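Local structure of putative metal resistance protein (Proteus mirabilis, 6C29) at residues Asp29-Leu34 / Trp139-Ala144; Gln17-Ala22 / Pro132-Phe137. The protein probably acts as a membrane-bound protein-disulfide reductase, of which this chain is the N-terminal periplasmic part, a tandem of immunoglobulin-fold domains that primes the isomerase ScsC. All coordinates share one frame; numbering follows the deposited sequence. Where two conformers were deposited one is given.

Contact 1 (Asp29-Leu34 / Trp139-Ala144); sequences DVKILL and WQYNQA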
ATOM      1  N   ASP A  29      -7.511   6.216 -21.380  1.00 37.70           N
ATOM      2  CA  ASP A  29      -6.868   5.881 -20.106  1.00 36.78           C
ATOM      3  C   ASP A  29      -7.319   6.852 -19.018  1.00 30.42           C
ATOM      4  O   ASP A  29      -7.349   8.059 -19.242  1.00 30.07           O
ATOM      5  CB  ASP A  29      -5.348   5.931 -20.220  1.00 42.39           C
ATOM      6  CG  ASP A  29      -4.793   4.892 -21.189  1.00 52.55           C
ATOM      7  OD1 ASP A  29      -5.519   3.922 -21.519  1.00 52.80           O
ATOM      8  OD2 ASP A  29      -3.622   5.046 -21.608  1.00 57.71           O
ATOM      9  N   VAL A  30      -7.665   6.322 -17.847  1.00 23.49           N
ATOM     10  CA  VAL A  30      -8.169   7.143 -16.765  1.00 20.07           C
ATOM     11  C   VAL A  30      -7.170   7.154 -15.606  1.00 17.50           C
ATOM     12  O   VAL A  30      -6.677   6.111 -15.200  1.00 20.88           O
ATOM     13  CB  VAL A  30      -9.554   6.653 -16.255  1.00 21.00           C
ATOM     14  CG1 VAL A  30     -10.122   7.618 -15.285  1.00 22.79           C
ATOM     15  CG2 VAL A  30     -10.517   6.480 -17.424  1.00 22.92           C
ATOM     16  N   LYS A  31      -6.890   8.350 -15.099  1.00 15.31           N
ATOM     17  CA  LYS A  31      -6.146   8.540 -13.862  1.00 13.27           C
ATOM     18  C   LYS A  31      -7.152   8.970 -12.806  1.00 12.88           C
ATOM     19  O   LYS A  31      -7.984   9.851 -13.060  1.00 13.61           O
ATOM     20  CB  LYS A  31      -5.060   9.602 -14.039  1.00 16.70           C
ATOM     21  CG  LYS A  31      -3.914   9.138 -14.906  1.00 20.94           C
ATOM     22  CD  LYS A  31      -2.955  10.267 -15.285  1.00 24.24           C
ATOM     23  CE  LYS A  31      -2.281  10.935 -14.112  1.00 25.02           C
ATOM     24  NZ  LYS A  31      -1.327  11.938 -14.652  1.00 26.32           N
ATOM     25  N   ILE A  32      -7.076   8.331 -11.641  1.00 13.27           N
ATOM     26  CA  ILE A  32      -7.969   8.580 -10.517  1.00 13.22           C
ATOM     27  C   ILE A  32      -7.124   8.844  -9.275  1.00 13.53           C
ATOM     28  O   ILE A  32      -6.149   8.130  -9.020  1.00 14.34           O
ATOM     29  CB  ILE A  32      -8.880   7.377 -10.294  1.00 14.81           C
ATOM     30  CG1 ILE A  32      -9.755   7.161 -11.527  1.00 17.97           C
ATOM     31  CG2 ILE A  32      -9.745   7.554  -9.083  1.00 18.42           C
ATOM     32  CD1 ILE A  32     -10.087   5.743 -11.711  1.00 27.46           C
ATOM     33  N   LEU A  33      -7.502   9.844  -8.492  1.00 12.80           N
ATOM     34  CA  LEU A  33      -6.931  10.059  -7.182  1.00 13.36           C
ATOM     35  C   LEU A  33      -7.984   9.800  -6.163  1.00 12.37           C
ATOM     36  O   LEU A  33      -9.033  10.430  -6.192  1.00 12.99           O
ATOM     37  CB  LEU A  33      -6.418  11.487  -6.998  1.00 15.17           C
ATOM     38  CG  LEU A  33      -5.093  11.798  -7.663  1.00 18.13           C
ATOM     39  CD1 LEU A  33      -4.811  13.279  -7.587  1.00 20.96           C
ATOM     40  CD2 LEU A  33      -3.960  11.024  -6.971  1.00 15.45           C
ATOM     41  N   LEU A  34      -7.719   8.887  -5.255  1.00 10.96           N
ATOM     42  CA  LEU A  34      -8.619   8.575  -4.160  1.00 11.59           C
ATOM     43  C   LEU A  34      -8.032   9.125  -2.871  1.00 11.27           C
ATOM     44  O   LEU A  34      -7.050   8.601  -2.373  1.00 12.82           O
ATOM     45  CB  LEU A  34      -8.834   7.080  -4.040  1.00 12.28           C
ATOM     46  CG  LEU A  34      -9.680   6.664  -2.873  1.00 14.84           C
ATOM     47  CD1 LEU A  34     -11.102   7.188  -3.046  1.00 17.18           C
ATOM     48  CD2 LEU A  34      -9.675   5.146  -2.756  1.00 17.47           C
ATOM     49  N   TRP A 139      -0.911  18.266 -10.550  1.00 15.48           N
ATOM     50  CA  TRP A 139      -0.075  18.515  -9.386  1.00 13.63           C
ATOM     51  C   TRP A 139      -0.419  17.569  -8.247  1.00 14.38           C
ATOM     52  O   TRP A 139       0.501  17.012  -7.613  1.00 13.24           O
ATOM     53  CB  TRP A 139      -0.231  19.959  -8.913  1.00 14.33           C
ATOM     54  CG  TRP A 139       0.545  20.294  -7.668  1.00 16.10           C
ATOM     55  CD1 TRP A 139       1.882  20.610  -7.572  1.00 16.85           C
ATOM     56  CD2 TRP A 139       0.021  20.361  -6.331  1.00 14.59           C
ATOM     57  NE1 TRP A 139       2.214  20.854  -6.247  1.00 14.66           N
ATOM     58  CE2 TRP A 139       1.094  20.707  -5.472  1.00 14.25           C
ATOM     59  CE3 TRP A 139      -1.241  20.156  -5.777  1.00 16.71           C
ATOM     60  CZ2 TRP A 139       0.924  20.889  -4.087  1.00 14.43           C
ATOM     61  CZ3 TRP A 139      -1.398  20.322  -4.392  1.00 17.31           C
ATOM     62  CH2 TRP A 139      -0.321  20.688  -3.576  1.00 16.12           C
ATOM     63  N   GLN A 140      -1.707  17.420  -7.938  1.00 13.77           N
ATOM     64  CA  GLN A 140      -2.115  16.497  -6.889  1.00 14.72           C
ATOM     65  C   GLN A 140      -1.657  15.087  -7.225  1.00 12.84           C
ATOM     66  O   GLN A 140      -1.175  14.401  -6.344  1.00 11.77           O
ATOM     67  CB  GLN A 140      -3.645  16.506  -6.666  1.00 16.58           C
ATOM     68  CG  GLN A 140      -4.217  17.776  -5.978  1.00 26.62           C
ATOM     69  CD  GLN A 140      -5.504  17.457  -5.198  1.00 37.92           C
ATOM     70  OE1 GLN A 140      -6.050  16.345  -5.287  1.00 42.50           O
ATOM     71  NE2 GLN A 140      -5.972  18.419  -4.415  1.00 41.80           N
ATOM     72  N   TYR A 141      -1.763  14.682  -8.488  1.00 13.44           N
ATOM     73  CA  TYR A 141      -1.381  13.320  -8.878  1.00 13.09           C
ATOM     74  C   TYR A 141       0.132  13.140  -8.695  1.00 14.20           C
ATOM     75  O   TYR A 141       0.585  12.096  -8.189  1.00 13.35           O
ATOM     76  CB  TYR A 141      -1.772  13.027 -10.341  1.00 13.80           C
ATOM     77  CG  TYR A 141      -1.987  11.574 -10.571  1.00 13.63           C
ATOM     78  CD1 TYR A 141      -0.940  10.725 -10.822  1.00 14.09           C
ATOM     79  CD2 TYR A 141      -3.270  11.040 -10.525  1.00 13.71           C
ATOM     80  CE1 TYR A 141      -1.164   9.400 -10.988  1.00 14.83           C
ATOM     81  CE2 TYR A 141      -3.504   9.718 -10.684  1.00 15.71           C
ATOM     82  CZ  TYR A 141      -2.453   8.901 -10.937  1.00 15.67           C
ATOM     83  OH  TYR A 141      -2.623   7.538 -11.114  1.00 17.21           O
ATOM     84  N   ASN A 142       0.930  14.111  -9.127  1.00 14.58           N
ATOM     85  CA  ASN A 142       2.379  14.009  -8.975  1.00 15.46           C
ATOM     86  C   ASN A 142       2.808  14.045  -7.518  1.00 14.45           C
ATOM     87  O   ASN A 142       3.745  13.348  -7.138  1.00 14.63           O
ATOM     88  CB  ASN A 142       3.062  15.091  -9.776  1.00 16.94           C
ATOM     89  CG  ASN A 142       3.010  14.816 -11.269  1.00 22.56           C
ATOM     90  OD1 ASN A 142       2.845  13.676 -11.702  1.00 23.72           O
ATOM     91  ND2 ASN A 142       3.165  15.862 -12.061  1.00 23.78           N
ATOM     92  N   GLN A 143       2.155  14.859  -6.714  1.00 13.72           N
ATOM     93  CA  GLN A 143       2.427  14.866  -5.280  1.00 12.79           C
ATOM     94  C   GLN A 143       2.157  13.497  -4.661  1.00 12.27           C
ATOM     95  O   GLN A 143       2.941  13.017  -3.844  1.00 13.22           O
ATOM     96  CB  GLN A 143       1.561  15.924  -4.555  1.00 14.13           C
ATOM     97  CG  GLN A 143       1.891  17.402  -4.805  1.00 16.27           C
ATOM     98  CD  GLN A 143       3.231  17.810  -4.224  1.00 20.22           C
ATOM     99  OE1 GLN A 143       3.373  17.888  -3.003  1.00 27.91           O
ATOM    100  NE2 GLN A 143       4.207  18.039  -5.076  1.00 24.18           N
ATOM    101  N   ALA A 144       1.081  12.838  -5.085  1.00 11.79           N
ATOM    102  CA  ALA A 144       0.752  11.526  -4.579  1.00 10.76           C
ATOM    103  C   ALA A 144       1.731  10.463  -5.053  1.00 10.61           C
ATOM    104  O   ALA A 144       2.130   9.590  -4.269  1.00 11.53           O
ATOM    105  CB  ALA A 144      -0.655  11.153  -5.002  1.00 12.62           C
TER
HETATM  106  O   HOH W   1       0.536  13.009 -13.304  1.00 33.74           O

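Contact 2 (Gln17-Ala22 / Pro132-Phe137); sequences QVRATA and PAPADF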
ATOM      1  N   GLN A  17     -13.568  10.468   5.661  1.00 11.20           N
ATOM      2  CA  GLN A  17     -14.164  11.124   4.524  1.00 12.72           C
ATOM      3  C   GLN A  17     -13.325  10.712   3.312  1.00 11.51           C
ATOM      4  O   GLN A  17     -12.100  10.605   3.439  1.00 10.19           O
ATOM      5  CB  GLN A  17     -14.109  12.635   4.636  1.00 20.83           C
ATOM      6  CG  GLN A  17     -14.526  13.333   5.867  1.00 36.46           C
ATOM      7  CD  GLN A  17     -14.351  14.818   5.623  1.00 40.35           C
ATOM      8  OE1 GLN A  17     -13.473  15.451   6.201  1.00 44.07           O
ATOM      9  NE2 GLN A  17     -15.121  15.356   4.695  1.00 35.89           N
ATOM     10  N   VAL A  18     -13.966  10.535   2.153  1.00 11.74           N
ATOM     11  CA  VAL A  18     -13.224  10.179   0.949  0.58 11.99           C
ATOM     12  C   VAL A  18     -13.648  11.018  -0.228  1.00 11.91           C
ATOM     13  O   VAL A  18     -14.752  11.529  -0.297  1.00 11.08           O
ATOM     14  CB  VAL A  18     -13.366   8.667   0.572  0.58 11.99           C
ATOM     15  CG1 VAL A  18     -13.079   7.748   1.801  0.58 11.60           C
ATOM     16  CG2 VAL A  18     -14.717   8.371  -0.019  0.58 12.75           C
ATOM     17  N   ARG A  19     -12.721  11.206  -1.154  1.00  9.49           N
ATOM     18  CA  ARG A  19     -12.968  11.996  -2.350  1.00  9.64           C
ATOM     19  C   ARG A  19     -12.226  11.377  -3.503  1.00 11.17           C
ATOM     20  O   ARG A  19     -11.063  11.048  -3.345  1.00 10.47           O
ATOM     21  CB  ARG A  19     -12.492  13.436  -2.159  1.00 10.77           C
ATOM     22  CG  ARG A  19     -12.591  14.306  -3.439  1.00 14.90           C
ATOM     23  CD  ARG A  19     -12.198  15.767  -3.136  1.00 17.13           C
ATOM     24  NE  ARG A  19     -12.189  16.645  -4.313  1.00 21.24           N
ATOM     25  CZ  ARG A  19     -11.126  17.321  -4.764  1.00 26.39           C
ATOM     26  NH1 ARG A  19      -9.929  17.207  -4.185  1.00 29.15           N
ATOM     27  NH2 ARG A  19     -11.262  18.124  -5.817  1.00 23.74           N
ATOM     28  N   ALA A  20     -12.880  11.242  -4.657  1.00  9.89           N
ATOM     29  CA  ALA A  20     -12.224  10.791  -5.860  1.00 11.09           C
ATOM     30  C   ALA A  20     -12.341  11.830  -6.957  1.00 12.72           C
ATOM     31  O   ALA A  20     -13.395  12.461  -7.116  1.00 12.20           O
ATOM     32  CB  ALA A  20     -12.787   9.482  -6.324  1.00 12.92           C
ATOM     33  N   THR A  21     -11.253  12.007  -7.691  1.00 13.68           N
ATOM     34  CA  THR A  21     -11.196  12.890  -8.846  1.00 14.77           C
ATOM     35  C   THR A  21     -10.529  12.134  -9.983  1.00 15.02           C
ATOM     36  O   THR A  21      -9.819  11.164  -9.739  1.00 13.92           O
ATOM     37  CB  THR A  21     -10.418  14.156  -8.556  1.00 16.14           C
ATOM     38  OG1 THR A  21      -9.118  13.819  -8.055  1.00 16.92           O
ATOM     39  CG2 THR A  21     -11.178  15.016  -7.550  1.00 15.29           C
ATOM     40  N   ALA A  22     -10.786  12.532 -11.213  1.00 14.42           N
ATOM     41  CA  ALA A  22     -10.287  11.762 -12.328  1.00 14.84           C
ATOM     42  C   ALA A  22     -10.116  12.570 -13.589  1.00 16.01           C
ATOM     43  O   ALA A  22     -10.721  13.617 -13.754  1.00 17.16           O
ATOM     44  CB  ALA A  22     -11.222  10.587 -12.600  1.00 18.11           C
ATOM     45  N   PRO A 132     -14.183  18.182 -16.898  1.00 31.67           N
ATOM     46  CA  PRO A 132     -12.742  18.347 -16.723  1.00 32.81           C
ATOM     47  C   PRO A 132     -12.283  17.990 -15.316  1.00 30.57           C
ATOM     48  O   PRO A 132     -13.024  18.178 -14.349  1.00 26.53           O
ATOM     49  CB  PRO A 132     -12.521  19.834 -17.012  1.00 35.56           C
ATOM     50  CG  PRO A 132     -13.837  20.478 -16.703  1.00 34.52           C
ATOM     51  CD  PRO A 132     -14.872  19.466 -17.091  1.00 31.15           C
ATOM     52  N   ALA A 133     -11.095  17.415 -15.230  1.00 31.82           N
ATOM     53  CA  ALA A 133     -10.452  17.200 -13.947  1.00 32.74           C
ATOM     54  C   ALA A 133     -10.307  18.549 -13.250  1.00 28.39           C
ATOM     55  O   ALA A 133     -10.212  19.581 -13.910  1.00 28.15           O
ATOM     56  CB  ALA A 133      -9.097  16.541 -14.123  1.00 34.71           C
ATOM     57  N   PRO A 134     -10.288  18.545 -11.911  1.00 23.82           N
ATOM     58  CA  PRO A 134     -10.044  19.812 -11.215  1.00 23.64           C
ATOM     59  C   PRO A 134      -8.749  20.477 -11.679  1.00 24.60           C
ATOM     60  O   PRO A 134      -7.842  19.814 -12.187  1.00 23.36           O
ATOM     61  CB  PRO A 134      -9.942  19.390  -9.740  1.00 28.28           C
ATOM     62  CG  PRO A 134     -10.665  18.090  -9.662  1.00 29.54           C
ATOM     63  CD  PRO A 134     -10.435  17.411 -10.980  1.00 27.47           C
ATOM     64  N   ALA A 135      -8.650  21.783 -11.482  1.00 27.66           N
ATOM     65  CA  ALA A 135      -7.532  22.562 -12.017  1.00 29.07           C
ATOM     66  C   ALA A 135      -6.151  22.028 -11.614  1.00 28.58           C
ATOM     67  O   ALA A 135      -5.212  22.008 -12.417  1.00 30.25           O
ATOM     68  CB  ALA A 135      -7.656  24.013 -11.579  1.00 28.34           C
ATOM     69  N   ASP A 136      -6.012  21.603 -10.369  1.00 24.98           N
ATOM     70  CA  ASP A 136      -4.697  21.170  -9.939  1.00 24.56           C
ATOM     71  C   ASP A 136      -4.569  19.664  -9.823  1.00 23.57           C
ATOM     72  O   ASP A 136      -3.789  19.163  -9.017  1.00 20.72           O
ATOM     73  CB  ASP A 136      -4.338  21.859  -8.647  1.00 29.10           C
ATOM     74  CG  ASP A 136      -5.181  21.429  -7.492  1.00 35.25           C
ATOM     75  OD1 ASP A 136      -6.145  20.653  -7.654  1.00 33.87           O
ATOM     76  OD2 ASP A 136      -4.852  21.909  -6.395  1.00 39.58           O
ATOM     77  N   PHE A 137      -5.310  18.956 -10.667  1.00 21.85           N
ATOM     78  CA  PHE A 137      -5.280  17.487 -10.648  1.00 17.70           C
ATOM     79  C   PHE A 137      -3.887  16.927 -10.925  1.00 17.30           C
ATOM     80  O   PHE A 137      -3.457  16.011 -10.219  1.00 16.74           O
ATOM     81  CB  PHE A 137      -6.287  16.931 -11.656  1.00 17.68           C
ATOM     82  CG  PHE A 137      -6.345  15.442 -11.689  1.00 16.48           C
ATOM     83  CD1 PHE A 137      -7.100  14.749 -10.770  1.00 16.85           C
ATOM     84  CD2 PHE A 137      -5.664  14.730 -12.666  1.00 18.06           C
ATOM     85  CE1 PHE A 137      -7.163  13.386 -10.804  1.00 16.44           C
ATOM     86  CE2 PHE A 137      -5.737  13.343 -12.712  1.00 18.23           C
ATOM     87  CZ  PHE A 137      -6.477  12.674 -11.789  1.00 15.94           C
TER
HETATM   88  O   HOH W   2      -8.743  19.001  -6.337  1.00 31.83           O

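Contact 1 (Asp29-Leu34 / Trp139-Ala144)
Helix 137-145 lies across the outer face of a β-sheet of the first immunoglobulin-fold domain, and Lys31 and Leu33 of strand 30-38 receive Tyr141 from it. The axes of the two short segments cross at 70° and approach to 9.3 Å. Tyr141 holds CG anti to the backbone N (chi1 -154°), and its ring lies against Lys31 and Leu33. Lys31 lies over one face of this ring: its CE sits above the centre, 3.4 Å from the centroid of the Tyr141 ring, a close CH-pi contact. The bend at chi3 (61°) turns CE in over the ring, and Lys31 NZ follows at 4.3 Å from the same centroid, a cation-pi contact over the face. Leu33 meets the ring obliquely, its CG 3.5 Å from Tyr141 CD2. One methyl, Leu33 CD1, reaches up to the helix backbone, 3.5 Å from Tyr141 N and close to Gln140 CB; the other, CD2, packs 3.8 Å from Ala144 CB. Both polar ends also have partners beyond the two segments. Tyr141 OH is hydrogen-bonded to Ile95 O of the adjoining strand 90-97, while Lys31 NZ forms a salt bridge with Glu138 and donates to a water that in turn donates to Asn142 OD1. The ammonium is thus shared among carboxylate, water and ring face, which probably stabilises its positive charge, while Lys31 CE and Leu33 pack the tyrosine ring.

Contact 2 (Gln17-Ala22 / Pro132-Phe137)
Thr21 meets the Phe137 ring at its edge, near the ring plane, with OG1 3.4 Å from Phe137 CE1, and the two side chains run past each other in opposite directions. The threonine holds OG1 between its backbone N and carbonyl carbon (chi1 54°), and its methyl CG2 touches Pro134 CG at 3.8 Å. Over one face of the phenylalanine ring lies the backbone of Ala22, whose carbonyl oxygen is 3.4 Å from Ala133 CB. The loop here leads from strand 118-128 into helix 137-145: a type I β turn from Pro134 to Phe137, with Phe137 N bonded to Pro134 O and Asp136 at the N-cap position, packs against strand 16-24, an outermost strand of its immunoglobulin-fold sheet. Two residues before Thr21 in this strand, Arg19 is extended from CG to NE and slides past Pro134 in the opposite direction, bringing NH2 to 3.9 Å from Pro134 CG. Thr21 CG2 lies 3.4 Å above the plane of the same guanidinium, offset toward its rim. Arg19 NH1 is salt-bridged to Glu35 and NE to Asp4, while NH2 donates to a water, 2.7 Å away, that makes only a weak bond to Asp136 OD1.

Contacts 1 and 2 lie side by side, their centres about 8 Å apart, on one antiparallel sheet of the first immunoglobulin-fold domain. Strands 16-24 and 30-38 are consecutive in the chain and neighbours in the sheet, joined by backbone hydrogen bonds, probably including Leu33 N to Thr21 O, 2.9 Å long. Some hundred residues later comes the second half of both: the loop segment 132-137, then helix 137-145. Phe137, where the loop becomes helix, also touches Lys31 and Leu33 of contact 1. Loop and helix together therefore close over adjacent strands, packing the chain that follows strand 118-128 against the first domain before it continues to the second sheet at strand 155-163.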